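Long-range contact in putative enzyme related to aldose 1-epimerase (Salmonella typhimurium, PDB 2HTB), which probably interconverts the alpha and beta anomers of glucose 6-phosphate as a hexose-6-phosphate 1-epimerase: residues A[240-245]-A[304-309]. Sequence-based numbering, arbitrary orientation.
Sequences LNRTID and ICVAKR
The carbonyl oxygen of C305 accepts the amide N of D245 at 2.7 Å, the donor coming in 16° off the carbonyl plane; the CA-H of I244 adds a weaker contact, with its CA 3.4 Å from C305 O. C305 N returns a bond to D245 O (3.1 Å), which closes one hydrogen-bonded antiparallel pair. T243 and A307 form the next, each N to the other's O at 3.0 Å. The strands run at 166° to each other, as two central strands of an antiparallel sheet in what is probably the beta-sandwich of the galactose mutarotase-like fold.

R242, I244, V306 and K308 share one face. V306 CG1 is the meeting point: it lies 3.9 Å from I244 CG1, the two side chains running alongside each other, and R242 CD passes it slantwise, also at 3.9 Å. With I244 CG2 anti to the backbone N, that methyl meets I304 CG2 at 3.8 Å. W65 of strand 61-67, V73 and F182 of strand 172-183 pack over this apolar patch and join the sheet to those strands, with V306 still partly exposed. The side chain of I304 is about 11 Å from those of H179 and E282, the inferred active-site residues, so this is structural packing beside the site. On the reverse face the CB atoms of D245 and C305 meet.

R242 leaves the strand with CG between its backbone N and carbonyl carbon (chi1 61°), then runs extended to a guanidinium with L240 CD1 above one face, offset toward its rim. NH2 bonds to the carbonyls of N183 and E72, NH1 to that of E71: backbone oxygens thus meet this buried charge, probably stabilise it, and tie strand 242-249 to the E71-E72 loop and to N183, at the end of strand 172-183.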
loop_
_atom_site.group_PDB
_atom_site.type_symbol
_atom_site.label_atom_id
_atom_site.label_comp_id
_atom_site.label_asym_id
_atom_site.label_seq_id
_atom_site.Cartn_x
_atom_site.Cartn_y
_atom_site.Cartn_z
ATOM N N LEU A 240 14.656 13.504 6.753
ATOM C CA LEU A 240 15.101 12.325 7.449
ATOM C C LEU A 240 16.430 11.863 6.882
ATOM O O LEU A 240 17.034 10.881 7.395
ATOM C CB LEU A 240 14.053 11.226 7.324
ATOM C CG LEU A 240 12.719 11.431 7.983
ATOM C CD1 LEU A 240 11.879 10.200 7.836
ATOM C CD2 LEU A 240 12.920 11.681 9.462
ATOM N N ASN A 241 16.875 12.498 5.792
ATOM C CA ASN A 241 18.186 12.111 5.170
ATOM C C ASN A 241 18.361 10.715 4.624
ATOM O O ASN A 241 19.238 9.983 5.068
ATOM C CB ASN A 241 19.308 12.292 6.179
ATOM C CG ASN A 241 20.240 13.416 5.775
ATOM O OD1 ASN A 241 20.320 14.459 6.464
ATOM N ND2 ASN A 241 20.901 13.245 4.610
ATOM N N ARG A 242 17.499 10.359 3.688
ATOM C CA ARG A 242 17.412 9.020 3.200
ATOM C C ARG A 242 16.729 8.972 1.897
ATOM O O ARG A 242 15.983 9.913 1.549
ATOM C CB ARG A 242 16.645 8.121 4.136
ATOM C CG ARG A 242 15.226 8.456 4.414
ATOM C CD ARG A 242 14.634 7.307 5.300
ATOM N NE ARG A 242 13.188 7.359 5.301
ATOM C CZ ARG A 242 12.419 6.677 6.125
ATOM N NH1 ARG A 242 13.002 5.902 7.054
ATOM N NH2 ARG A 242 11.071 6.832 6.056
ATOM N N THR A 243 17.030 7.892 1.173
ATOM C CA THR A 243 16.296 7.588 0.026
ATOM C C THR A 243 15.553 6.280 0.230
ATOM O O THR A 243 15.985 5.325 1.000
ATOM C CB THR A 243 17.148 7.531 -1.211
ATOM O OG1 THR A 243 17.959 6.363 -1.152
ATOM C CG2 THR A 243 18.026 8.736 -1.298
ATOM N N ILE A 244 14.371 6.252 -0.419
ATOM C CA ILE A 244 13.574 5.035 -0.394
ATOM C C ILE A 244 13.368 4.587 -1.791
ATOM O O ILE A 244 12.805 5.314 -2.634
ATOM C CB ILE A 244 12.210 5.177 0.245
ATOM C CG1 ILE A 244 12.315 5.417 1.730
ATOM C CG2 ILE A 244 11.398 3.924 -0.057
ATOM C CD1 ILE A 244 11.013 6.231 2.235
ATOM N N ASP A 245 13.866 3.379 -2.040
ATOM C CA ASP A 245 13.734 2.797 -3.368
ATOM C C ASP A 245 12.408 2.043 -3.558
ATOM O O ASP A 245 12.042 1.140 -2.780
ATOM C CB ASP A 245 14.898 1.858 -3.593
ATOM C CG ASP A 245 16.098 2.560 -4.132
ATOM O OD1 ASP A 245 16.214 3.774 -3.991
ATOM O OD2 ASP A 245 16.947 1.883 -4.735
ATOM N N ILE A 304 10.580 -2.744 -1.760
ATOM C CA ILE A 304 11.018 -1.474 -1.116
ATOM C C ILE A 304 12.322 -1.664 -0.407
ATOM O O ILE A 304 12.407 -2.632 0.335
ATOM C CB ILE A 304 10.008 -1.005 -0.016
ATOM C CG1 ILE A 304 8.591 -0.976 -0.577
ATOM C CG2 ILE A 304 10.466 0.323 0.592
ATOM C CD1 ILE A 304 7.483 -0.762 0.415
ATOM N N CYS A 305 13.280 -0.754 -0.613
ATOM C CA CYS A 305 14.542 -0.615 0.135
ATOM C C CYS A 305 14.719 0.788 0.660
ATOM O O CYS A 305 14.300 1.736 0.027
ATOM C CB CYS A 305 15.758 -0.802 -0.817
ATOM S SG CYS A 305 15.640 -2.274 -1.760
ATOM N N VAL A 306 15.487 0.918 1.720
ATOM C CA VAL A 306 15.861 2.181 2.325
ATOM C C VAL A 306 17.395 2.290 2.476
ATOM O O VAL A 306 18.083 1.330 2.777
ATOM C CB VAL A 306 15.460 2.298 3.831
ATOM C CG1 VAL A 306 14.831 3.596 4.086
ATOM C CG2 VAL A 306 14.618 1.249 4.293
ATOM N N ALA A 307 17.910 3.504 2.388
ATOM C CA ALA A 307 19.320 3.732 2.657
ATOM C C ALA A 307 19.459 5.170 3.178
ATOM O O ALA A 307 18.962 6.109 2.548
ATOM C CB ALA A 307 20.164 3.475 1.409
ATOM N N LYS A 308 20.089 5.327 4.357
ATOM C CA LYS A 308 20.339 6.668 4.915
ATOM C C LYS A 308 21.300 7.472 4.007
ATOM O O LYS A 308 22.081 6.883 3.276
ATOM C CB LYS A 308 20.853 6.607 6.340
ATOM C CG LYS A 308 19.742 6.656 7.393
ATOM C CD LYS A 308 20.303 6.672 8.847
ATOM C CE LYS A 308 19.855 5.489 9.696
ATOM N NZ LYS A 308 19.015 6.037 10.763
ATOM N N ARG A 309 21.141 8.802 4.016
ATOM C CA ARG A 309 22.131 9.833 3.506
ATOM C C ARG A 309 22.002 10.248 1.993
ATOM O O ARG A 309 22.357 11.320 1.462
ATOM C CB ARG A 309 23.559 9.551 4.022
ATOM C CG ARG A 309 24.598 10.570 3.608
ATOM C CD ARG A 309 25.713 10.779 4.668
ATOM N NE ARG A 309 26.678 11.754 4.155
ATOM C CZ ARG A 309 27.757 11.428 3.420
ATOM N NH1 ARG A 309 27.999 10.128 3.131
ATOM N NH2 ARG A 309 28.599 12.399 2.989
ATOM O OXT ARG A 309 21.406 9.531 1.195
#